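Enoyl-CoA hydratase (PDB 2PPY) probably catalyses the reversible addition of water to the double bond of 2-enoyl-CoA thioesters in fatty acid beta-oxidation. Local coordinates at residues G18-H23 / K54-M59; A43-R48 / L94-R99; P101-A106 / C123-M128; C107-T112 / E192-T197. All blocks are in the same frame, centred on the assembly; numbering follows the deposited sequence.

Interaction 1: G18-H23 / K54-M59; sequences GIAEIH and KVVIVM
Strands 19-24 and 55-60 are the parallel pair of a beta-alpha-beta unit in the crotonase-fold core, with helix 34-48 as the crossover, and their segment axes pass 4.7 Å apart. A20 and I22 point every backbone N-H and C=O across to the second strand; I57 N reaches A20 O at 2.8 Å. Packing is tightest at the H23 end. Selenomethionine M59 lies alongside the imidazole, its CG nearly over the ring centre at 3.9 Å and its SE oblique to the ring, 3.4 Å from H23 CE1. The crowded first torsion of M59 (chi1 36°) puts the chain there. H23 NE2 gives E21 OE1 a straight bond in the imidazole plane, 2.9 Å, while ND1 bonds D61. E21 OE2 pairs with R198. An alanine at H23 would lose the ring face that M59 packs on and both ring bonds, and would probably leave E21 OE1 less firmly held. On the face of A20 and I22, I22 CD1 meets V56 CG1 at 3.8 Å beside I47. Side chains pack more thinly at the partly exposed end, where K54 bends away to P51, but G18 O still accepts K54 N at 2.9 Å and V55 N at 3.2 Å.

Interaction 2: A43-R48 / L94-R99; sequences AIDDIR and LDKIAR
Helices 34-48 and 80-99 lie almost parallel on one face of the crotonase-fold sheet, their local axes 10.6 Å apart at an angle of 18°. At that spacing the backbones stay apart and side chains bridge the gap. The apolar part is small: I44 and I97 cross at about a right angle, CD1 of I44 meeting CG1 of I97 at 4.1 Å, and both isoleucines also rest on Y104 of strand 103-108.

The ionic part belongs to D45 and K96. The lysine chain bends at its third torsion (chi3 73°), which brings NZ to D45 OD1 at 2.7 Å, on the syn lone pair; N41 is a second partner of the ammonium. R48 NH1 lies 4.5 Å from K96 NZ, a like-charge approach that D45 and E92 of a neighbouring subunit would probably offset, E92 pairing with R48 NH1.

The remaining polar link comes from R48, whose extended chain crosses K96 at about a right angle. K96 CE sits 3.6 Å above one face of the guanidinium, toward its rim, while NE bonds S100. A leucine at R48 would lose this whole set of N-H donors and would probably disturb both the helix pair and the link to the neighbouring subunit. At the edge of the guanidinium and close to its plane, R48 NH2 donates to K96 O at 3.0 Å, on a lone pair of that carbonyl.

Interaction 3: P101-A106 / C123-M128; sequences PQVYIA and CDLRFM
I105 lays its CG2 methyl over one face of the F127 ring, 4.0 Å from the ring centroid and shifted toward the CD2-CE2 rim, a CH-pi contact between residues two places out of register. CG2 stands anti to the backbone N of I105 (chi1 -53° for CG1), which sends it obliquely across the phenyl. Alongside, I105 CG1 and L125 CD1 run the same way, 4.2 Å apart. Y200 of helix 193-205 touches I105, L125 and F127 on this side, meeting the F127 ring edge to face.

The backbones run parallel. A106 takes part twice, through N to L125 O at 2.9 Å and through O from F127 N at 3.0 Å. Earlier in the segments a side chain replaces the backbone: D124 OD2 accepts Y104 N at 2.7 Å in an almost straight bond (170°), met from above the carboxylate plane. Y104 O takes L125 N nearly along the C=O axis, with D124 N adding a weak bond. K216 pairs with D124 OD2 as well, so the buried carboxylate oxygen is gripped by two donors and is probably kept ionised.

On the other face A106 CB meets C123 SG at 4.1 Å. The R126 chain, bent at chi3 (-69°), turns back so that NH1 bonds C123 O at 2.9 Å, while A120 and L183 take further guanidinium N-H groups.

Two neighbouring parallel strands joined through helix 115-121 are characteristic of the crotonase core; in this family the start of that helix contributes to the oxyanion hole, probably here too.

Interaction 4: C107-T112 / E192-T197; sequences CLEGHT and ETRERT
The backbone of 107-112 leaves strand 103-108 beside the first turn of helix 193-205, coming nearest at C107 with T197 (6.8 Å between CA atoms) and at E109 with T193, then turns away through G110.

E109 and R194 carry the polar part. The two chains, both extended, cross at about a right angle, and R194 NE donates to E109 OE1 at 2.8 Å in an almost straight line (171°), on the syn lone pair and in the guanidinium plane. The carboxylate is turned 48° from that plane, so a flat two-pronged pairing is not formed; R194 NH2 goes to D61 instead. E109 OE2 lies over the aliphatic part of the arginine, 3.0 Å from R194 CG, a snug fit. The same oxygen accepts a water at 2.6 Å, and that water takes the backbone N-H of R194. The carboxylate holds R194 directly at NE and, through the water, at its backbone N, at the start of a helix whose dipole would probably steady its negative charge.

Toward C107 the contact is apolar. T193 CG2, anti to its backbone N, touches E109 CG at 3.7 Å and C107 SG, set anti to its own N (chi1 -173°), at the same distance. T193 OG1 turns to Q190 instead. One turn on, T197 OG1 bonds T193 O at 2.7 Å, and that carbonyl also accepts T197 N.

In this sheet-helix contact of the crotonase fold, helix 193-205 covers the face of the core sheet bearing I57, I105, C107 and F127, its first turn meeting the end of strand 103-108.

Overall arrangement
From the N terminus, 18-23 opens interaction 1, helix segment 43-48 opens interaction 2, and 54-59 closes the first before 94-99 closes the second, so the two contacts cross. I47 touches A20, I22 and V56 where they meet. The chain then turns straight into strand 103-108: 101-106 opens interaction 3 and 107-112 opens interaction 4, which again cross, since 123-128 closes the short loop and 192-197 the long one. None is nested. Interactions 1 and 3 join through V56 and V58 with I105, making one continuous sheet. Helices 34-48 and 80-99 lie on one face; helix 193-205 covers the other, reaching interactions 1, 3 and 4.

Interaction 1: G18-H23 / K54-M59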
# COMPACT_ATOMS: atom_id res chain seq x y z
N GLY A 18 -3.68 -2.36 -37.22
CA GLY A 18 -3.67 -2.49 -35.77
C GLY A 18 -2.39 -2.12 -35.06
O GLY A 18 -2.26 -2.34 -33.85
N ILE A 19 -1.43 -1.56 -35.79
CA ILE A 19 -0.16 -1.16 -35.18
C ILE A 19 0.14 0.30 -35.50
O ILE A 19 -0.10 0.77 -36.62
CB ILE A 19 1.02 -2.01 -35.70
CG1 ILE A 19 0.81 -3.48 -35.33
CG2 ILE A 19 2.32 -1.50 -35.12
CD1 ILE A 19 1.85 -4.41 -35.91
N ALA A 20 0.64 1.02 -34.51
CA ALA A 20 1.00 2.42 -34.70
C ALA A 20 2.47 2.55 -34.35
O ALA A 20 2.93 1.98 -33.36
CB ALA A 20 0.17 3.32 -33.79
N GLU A 21 3.21 3.27 -35.18
CA GLU A 21 4.63 3.47 -34.91
C GLU A 21 4.86 4.95 -34.71
O GLU A 21 4.51 5.76 -35.56
CB GLU A 21 5.49 2.98 -36.08
CG GLU A 21 5.23 1.55 -36.52
CD GLU A 21 6.33 1.02 -37.43
OE1 GLU A 21 6.96 1.83 -38.13
OE2 GLU A 21 6.55 -0.21 -37.44
N ILE A 22 5.45 5.29 -33.57
CA ILE A 22 5.75 6.67 -33.27
C ILE A 22 7.24 6.84 -33.53
O ILE A 22 8.07 6.37 -32.75
CB ILE A 22 5.44 7.01 -31.80
CG1 ILE A 22 3.98 6.67 -31.48
CG2 ILE A 22 5.70 8.49 -31.55
CD1 ILE A 22 3.58 6.92 -30.02
N HIS A 23 7.58 7.48 -34.64
CA HIS A 23 8.97 7.70 -34.99
C HIS A 23 9.45 9.03 -34.43
O HIS A 23 8.80 10.06 -34.62
CB HIS A 23 9.16 7.68 -36.51
CG HIS A 23 9.03 6.32 -37.11
ND1 HIS A 23 10.08 5.65 -37.70
CD2 HIS A 23 7.96 5.49 -37.21
CE1 HIS A 23 9.67 4.48 -38.14
NE2 HIS A 23 8.39 4.35 -37.85
N LYS A 54 -3.96 -1.64 -31.65
CA LYS A 54 -3.81 -2.53 -30.51
C LYS A 54 -2.38 -2.57 -29.98
O LYS A 54 -2.13 -2.98 -28.85
CB LYS A 54 -4.27 -3.94 -30.91
CG LYS A 54 -5.79 -4.10 -31.08
CD LYS A 54 -6.32 -3.36 -32.30
CE LYS A 54 -7.74 -3.81 -32.66
NZ LYS A 54 -8.78 -3.43 -31.65
N VAL A 55 -1.43 -2.13 -30.81
CA VAL A 55 -0.03 -2.12 -30.41
C VAL A 55 0.66 -0.84 -30.86
O VAL A 55 0.37 -0.30 -31.93
CB VAL A 55 0.73 -3.32 -31.02
CG1 VAL A 55 2.18 -3.32 -30.53
CG2 VAL A 55 0.05 -4.63 -30.65
N VAL A 56 1.58 -0.36 -30.04
CA VAL A 56 2.32 0.85 -30.38
C VAL A 56 3.81 0.60 -30.26
O VAL A 56 4.29 0.13 -29.23
CB VAL A 56 1.95 2.03 -29.47
CG1 VAL A 56 2.79 3.25 -29.85
CG2 VAL A 56 0.46 2.34 -29.59
N ILE A 57 4.55 0.89 -31.33
CA ILE A 57 5.99 0.73 -31.30
C ILE A 57 6.62 2.11 -31.32
O ILE A 57 6.33 2.93 -32.20
CB ILE A 57 6.52 -0.03 -32.54
CG1 ILE A 57 5.88 -1.41 -32.64
CG2 ILE A 57 8.04 -0.18 -32.42
CD1 ILE A 57 6.27 -2.16 -33.92
N VAL A 58 7.48 2.39 -30.36
CA VAL A 58 8.15 3.67 -30.34
C VAL A 58 9.57 3.43 -30.83
O VAL A 58 10.30 2.63 -30.25
CB VAL A 58 8.16 4.27 -28.92
CG1 VAL A 58 8.84 5.64 -28.93
CG2 VAL A 58 6.73 4.38 -28.39
N MSE A 59 9.94 4.10 -31.91
CA MSE A 59 11.28 3.97 -32.46
C MSE A 59 11.88 5.31 -32.85
O MSE A 59 11.19 6.33 -32.86
CB MSE A 59 11.30 2.99 -33.65
CG MSE A 59 10.09 3.02 -34.56
SE MSE A 59 10.29 1.82 -36.08
CE MSE A 59 9.57 0.19 -35.35

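Interaction 2: A43-R48 / L94-R99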
# COMPACT_ATOMS: atom_id res chain seq x y z
N ALA A 43 -0.12 12.22 -29.36
CA ALA A 43 -0.09 10.96 -30.09
C ALA A 43 -0.73 9.86 -29.25
O ALA A 43 -1.50 9.04 -29.75
CB ALA A 43 1.35 10.58 -30.42
N ILE A 44 -0.41 9.87 -27.96
CA ILE A 44 -0.98 8.89 -27.04
C ILE A 44 -2.50 9.03 -26.99
O ILE A 44 -3.22 8.05 -27.15
CB ILE A 44 -0.39 9.06 -25.62
CG1 ILE A 44 1.11 8.77 -25.65
CG2 ILE A 44 -1.09 8.12 -24.65
CD1 ILE A 44 1.82 8.94 -24.33
N ASP A 45 -2.98 10.26 -26.79
CA ASP A 45 -4.42 10.50 -26.74
C ASP A 45 -5.08 10.08 -28.05
O ASP A 45 -6.11 9.41 -28.05
CB ASP A 45 -4.73 11.97 -26.47
CG ASP A 45 -4.46 12.37 -25.03
OD1 ASP A 45 -4.51 11.50 -24.15
OD2 ASP A 45 -4.20 13.57 -24.79
N ASP A 46 -4.47 10.47 -29.16
CA ASP A 46 -5.01 10.11 -30.48
C ASP A 46 -5.13 8.61 -30.62
O ASP A 46 -6.19 8.09 -30.99
CB ASP A 46 -4.10 10.63 -31.59
CG ASP A 46 -4.55 10.16 -32.96
OD1 ASP A 46 -5.59 10.65 -33.43
OD2 ASP A 46 -3.87 9.29 -33.55
N ILE A 47 -4.04 7.90 -30.33
CA ILE A 47 -4.02 6.45 -30.44
C ILE A 47 -5.04 5.78 -29.53
O ILE A 47 -5.64 4.77 -29.91
CB ILE A 47 -2.60 5.91 -30.16
CG1 ILE A 47 -1.64 6.42 -31.24
CG2 ILE A 47 -2.62 4.38 -30.14
CD1 ILE A 47 -0.18 6.10 -30.99
N ARG A 48 -5.23 6.34 -28.33
CA ARG A 48 -6.19 5.79 -27.37
C ARG A 48 -7.60 5.80 -27.96
O ARG A 48 -8.34 4.83 -27.85
CB ARG A 48 -6.22 6.61 -26.08
CG ARG A 48 -5.17 6.29 -25.04
CD ARG A 48 -5.32 7.28 -23.89
NE ARG A 48 -4.53 6.94 -22.71
CZ ARG A 48 -4.64 7.58 -21.55
NH1 ARG A 48 -5.50 8.58 -21.43
NH2 ARG A 48 -3.90 7.22 -20.51
N LEU A 94 4.15 10.13 -19.54
CA LEU A 94 4.66 8.77 -19.50
C LEU A 94 3.70 7.87 -18.71
O LEU A 94 3.50 6.71 -19.06
CB LEU A 94 6.06 8.73 -18.87
CG LEU A 94 7.18 9.41 -19.67
CD1 LEU A 94 8.53 9.04 -19.05
CD2 LEU A 94 7.15 8.97 -21.15
N ASP A 95 3.09 8.41 -17.65
CA ASP A 95 2.16 7.63 -16.84
C ASP A 95 0.96 7.11 -17.64
O ASP A 95 0.41 6.05 -17.32
CB ASP A 95 1.62 8.46 -15.66
CG ASP A 95 2.70 8.91 -14.70
OD1 ASP A 95 3.74 8.22 -14.58
OD2 ASP A 95 2.50 9.96 -14.04
N LYS A 96 0.56 7.85 -18.67
CA LYS A 96 -0.59 7.47 -19.49
C LYS A 96 -0.45 6.14 -20.24
O LYS A 96 -1.45 5.48 -20.54
CB LYS A 96 -0.90 8.60 -20.48
CG LYS A 96 -1.30 9.89 -19.76
CD LYS A 96 -1.46 11.10 -20.68
CE LYS A 96 -2.72 11.01 -21.53
NZ LYS A 96 -3.10 12.36 -22.06
N ILE A 97 0.78 5.73 -20.52
CA ILE A 97 1.02 4.48 -21.24
C ILE A 97 0.51 3.24 -20.50
O ILE A 97 -0.15 2.38 -21.09
CB ILE A 97 2.54 4.31 -21.55
CG1 ILE A 97 3.00 5.44 -22.47
CG2 ILE A 97 2.80 2.96 -22.21
CD1 ILE A 97 4.49 5.45 -22.74
N ALA A 98 0.81 3.14 -19.21
CA ALA A 98 0.37 1.99 -18.42
C ALA A 98 -1.16 1.91 -18.35
O ALA A 98 -1.71 0.84 -18.11
CB ALA A 98 0.95 2.08 -17.01
N ARG A 99 -1.83 3.03 -18.56
CA ARG A 99 -3.29 3.06 -18.51
C ARG A 99 -3.93 2.86 -19.88
O ARG A 99 -5.15 2.69 -19.96
CB ARG A 99 -3.77 4.40 -17.92
CG ARG A 99 -3.15 4.75 -16.59
CD ARG A 99 -3.78 5.99 -15.98
NE ARG A 99 -3.00 6.48 -14.84
CZ ARG A 99 -2.33 7.62 -14.83
NH1 ARG A 99 -2.35 8.43 -15.89
NH2 ARG A 99 -1.63 7.96 -13.76

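Interaction 3: P101-A106 / C123-M128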
# COMPACT_ATOMS: atom_id res chain seq x y z
N PRO A 101 -4.94 1.09 -23.58
CA PRO A 101 -5.32 -0.25 -24.04
C PRO A 101 -4.24 -0.92 -24.87
O PRO A 101 -4.10 -2.15 -24.84
CB PRO A 101 -6.58 -0.00 -24.87
CG PRO A 101 -7.10 1.30 -24.37
CD PRO A 101 -5.85 2.10 -24.15
N GLN A 102 -3.48 -0.13 -25.62
CA GLN A 102 -2.42 -0.65 -26.49
C GLN A 102 -1.18 -1.07 -25.73
O GLN A 102 -0.85 -0.49 -24.69
CB GLN A 102 -1.97 0.39 -27.53
CG GLN A 102 -2.99 0.84 -28.54
CD GLN A 102 -3.95 1.87 -27.98
OE1 GLN A 102 -3.62 2.59 -27.03
NE2 GLN A 102 -5.13 1.96 -28.57
N VAL A 103 -0.48 -2.06 -26.27
CA VAL A 103 0.77 -2.52 -25.69
C VAL A 103 1.84 -1.62 -26.29
O VAL A 103 1.97 -1.52 -27.51
CB VAL A 103 1.06 -3.99 -26.08
CG1 VAL A 103 2.48 -4.37 -25.68
CG2 VAL A 103 0.06 -4.91 -25.39
N TYR A 104 2.60 -0.95 -25.43
CA TYR A 104 3.66 -0.06 -25.87
C TYR A 104 5.03 -0.75 -25.85
O TYR A 104 5.47 -1.25 -24.81
CB TYR A 104 3.69 1.20 -25.01
CG TYR A 104 2.76 2.30 -25.48
CD1 TYR A 104 1.38 2.11 -25.52
CD2 TYR A 104 3.27 3.52 -25.93
CE1 TYR A 104 0.53 3.11 -26.00
CE2 TYR A 104 2.43 4.52 -26.41
CZ TYR A 104 1.06 4.31 -26.44
OH TYR A 104 0.25 5.29 -26.93
N ILE A 105 5.69 -0.79 -27.00
CA ILE A 105 7.00 -1.42 -27.12
C ILE A 105 8.03 -0.38 -27.53
O ILE A 105 7.84 0.35 -28.51
CB ILE A 105 6.99 -2.53 -28.20
CG1 ILE A 105 5.86 -3.52 -27.92
CG2 ILE A 105 8.34 -3.26 -28.21
CD1 ILE A 105 5.72 -4.57 -29.01
N ALA A 106 9.13 -0.32 -26.79
CA ALA A 106 10.20 0.61 -27.11
C ALA A 106 11.21 -0.12 -27.99
O ALA A 106 11.81 -1.10 -27.56
CB ALA A 106 10.88 1.08 -25.84
N CYS A 123 7.30 2.32 -21.11
CA CYS A 123 6.64 1.45 -22.08
C CYS A 123 6.49 0.06 -21.46
O CYS A 123 7.18 -0.27 -20.50
CB CYS A 123 7.45 1.37 -23.37
SG CYS A 123 7.59 2.93 -24.27
N ASP A 124 5.59 -0.75 -22.02
CA ASP A 124 5.34 -2.10 -21.51
C ASP A 124 6.48 -3.08 -21.76
O ASP A 124 6.73 -3.98 -20.96
CB ASP A 124 4.05 -2.66 -22.12
CG ASP A 124 2.85 -1.76 -21.89
OD1 ASP A 124 2.69 -1.29 -20.74
OD2 ASP A 124 2.06 -1.52 -22.83
N LEU A 125 7.18 -2.90 -22.88
CA LEU A 125 8.29 -3.78 -23.24
C LEU A 125 9.42 -2.99 -23.89
O LEU A 125 9.20 -1.92 -24.43
CB LEU A 125 7.82 -4.86 -24.22
CG LEU A 125 6.70 -5.82 -23.80
CD1 LEU A 125 6.13 -6.52 -25.03
CD2 LEU A 125 7.23 -6.82 -22.79
N ARG A 126 10.63 -3.54 -23.83
CA ARG A 126 11.81 -2.90 -24.41
C ARG A 126 12.64 -3.92 -25.19
O ARG A 126 13.10 -4.91 -24.63
CB ARG A 126 12.67 -2.28 -23.31
CG ARG A 126 12.05 -1.04 -22.66
CD ARG A 126 12.58 -0.85 -21.24
NE ARG A 126 12.08 -1.91 -20.36
CZ ARG A 126 10.82 -2.00 -19.95
NH1 ARG A 126 9.92 -1.09 -20.33
NH2 ARG A 126 10.44 -3.01 -19.18
N PHE A 127 12.81 -3.68 -26.50
CA PHE A 127 13.61 -4.56 -27.36
C PHE A 127 14.80 -3.73 -27.84
O PHE A 127 14.63 -2.61 -28.32
CB PHE A 127 12.80 -5.04 -28.58
CG PHE A 127 11.57 -5.85 -28.24
CD1 PHE A 127 11.42 -6.45 -26.99
CD2 PHE A 127 10.56 -6.03 -29.18
CE1 PHE A 127 10.28 -7.21 -26.68
CE2 PHE A 127 9.42 -6.79 -28.89
CZ PHE A 127 9.28 -7.38 -27.63
N MSE A 128 16.01 -4.28 -27.73
CA MSE A 128 17.20 -3.53 -28.13
C MSE A 128 18.13 -4.27 -29.10
O MSE A 128 18.25 -5.49 -29.05
CB MSE A 128 17.97 -3.14 -26.86
CG MSE A 128 19.17 -2.25 -27.07
SE MSE A 128 19.73 -1.49 -25.38
CE MSE A 128 20.04 0.33 -25.93

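Interaction 4: C107-T112 / E192-T197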
# COMPACT_ATOMS: atom_id res chain seq x y z
N CYS A 107 11.37 0.34 -29.23
CA CYS A 107 12.31 -0.29 -30.15
C CYS A 107 13.63 0.47 -30.03
O CYS A 107 13.80 1.52 -30.64
CB CYS A 107 11.79 -0.22 -31.58
SG CYS A 107 12.80 -1.15 -32.77
N LEU A 108 14.56 -0.07 -29.25
CA LEU A 108 15.84 0.59 -29.03
C LEU A 108 16.93 0.17 -30.02
O LEU A 108 17.43 -0.96 -29.97
CB LEU A 108 16.28 0.34 -27.59
CG LEU A 108 15.21 0.65 -26.54
CD1 LEU A 108 15.72 0.26 -25.15
CD2 LEU A 108 14.84 2.14 -26.58
N GLU A 109 17.29 1.09 -30.91
CA GLU A 109 18.32 0.82 -31.92
C GLU A 109 19.57 1.66 -31.71
O GLU A 109 20.56 1.48 -32.41
CB GLU A 109 17.76 1.07 -33.32
CG GLU A 109 16.75 0.04 -33.78
CD GLU A 109 16.12 0.40 -35.11
OE1 GLU A 109 15.30 1.34 -35.13
OE2 GLU A 109 16.45 -0.25 -36.12
N GLY A 110 19.52 2.58 -30.75
CA GLY A 110 20.67 3.42 -30.47
C GLY A 110 20.79 3.74 -29.00
O GLY A 110 20.10 3.14 -28.17
N HIS A 111 21.66 4.68 -28.66
CA HIS A 111 21.86 5.07 -27.27
C HIS A 111 20.53 5.43 -26.62
O HIS A 111 19.75 6.22 -27.17
CB HIS A 111 22.81 6.27 -27.18
CG HIS A 111 24.21 5.96 -27.60
ND1 HIS A 111 24.88 6.69 -28.56
CD2 HIS A 111 25.07 5.00 -27.19
CE1 HIS A 111 26.10 6.19 -28.73
NE2 HIS A 111 26.24 5.17 -27.91
N THR A 112 20.28 4.83 -25.46
CA THR A 112 19.05 5.05 -24.69
C THR A 112 19.46 5.45 -23.28
O THR A 112 19.59 4.59 -22.40
CB THR A 112 18.21 3.76 -24.64
OG1 THR A 112 17.93 3.31 -25.97
CG2 THR A 112 16.89 4.00 -23.92
N GLU A 192 18.28 -6.44 -37.63
CA GLU A 192 16.98 -7.11 -37.62
C GLU A 192 16.07 -6.61 -36.50
O GLU A 192 14.95 -7.10 -36.33
CB GLU A 192 17.19 -8.62 -37.45
CG GLU A 192 18.06 -9.25 -38.53
CD GLU A 192 18.56 -10.62 -38.13
OE1 GLU A 192 17.73 -11.47 -37.73
OE2 GLU A 192 19.78 -10.85 -38.23
N THR A 193 16.54 -5.62 -35.75
CA THR A 193 15.78 -5.09 -34.63
C THR A 193 14.37 -4.62 -34.97
O THR A 193 13.40 -5.04 -34.35
CB THR A 193 16.55 -3.95 -33.94
OG1 THR A 193 17.82 -4.45 -33.49
CG2 THR A 193 15.78 -3.42 -32.74
N ARG A 194 14.26 -3.74 -35.97
CA ARG A 194 12.95 -3.23 -36.38
C ARG A 194 12.09 -4.36 -36.92
O ARG A 194 10.89 -4.44 -36.64
CB ARG A 194 13.10 -2.16 -37.45
CG ARG A 194 13.66 -0.85 -36.95
CD ARG A 194 13.33 0.26 -37.92
NE ARG A 194 13.77 1.55 -37.42
CZ ARG A 194 13.45 2.71 -37.97
NH1 ARG A 194 12.67 2.74 -39.05
NH2 ARG A 194 13.89 3.85 -37.44
N GLU A 195 12.72 -5.22 -37.71
CA GLU A 195 12.05 -6.35 -38.32
C GLU A 195 11.43 -7.27 -37.27
O GLU A 195 10.24 -7.55 -37.30
CB GLU A 195 13.05 -7.14 -39.17
CG GLU A 195 12.44 -8.24 -40.02
CD GLU A 195 13.49 -9.12 -40.67
OE1 GLU A 195 14.66 -8.69 -40.76
OE2 GLU A 195 13.15 -10.23 -41.12
N ARG A 196 12.25 -7.74 -36.33
CA ARG A 196 11.77 -8.64 -35.30
C ARG A 196 10.80 -7.97 -34.32
O ARG A 196 9.91 -8.63 -33.79
CB ARG A 196 12.96 -9.27 -34.57
CG ARG A 196 13.88 -10.03 -35.54
CD ARG A 196 14.91 -10.87 -34.82
NE ARG A 196 14.27 -11.85 -33.94
CZ ARG A 196 14.94 -12.73 -33.20
NH1 ARG A 196 16.26 -12.75 -33.23
NH2 ARG A 196 14.28 -13.58 -32.42
N THR A 197 10.97 -6.67 -34.08
CA THR A 197 10.07 -5.95 -33.19
C THR A 197 8.69 -5.91 -33.86
O THR A 197 7.67 -6.20 -33.22
CB THR A 197 10.54 -4.50 -32.93
OG1 THR A 197 11.78 -4.52 -32.23
CG2 THR A 197 9.50 -3.74 -32.10
O HOH W 1 16.84 -2.64 -37.14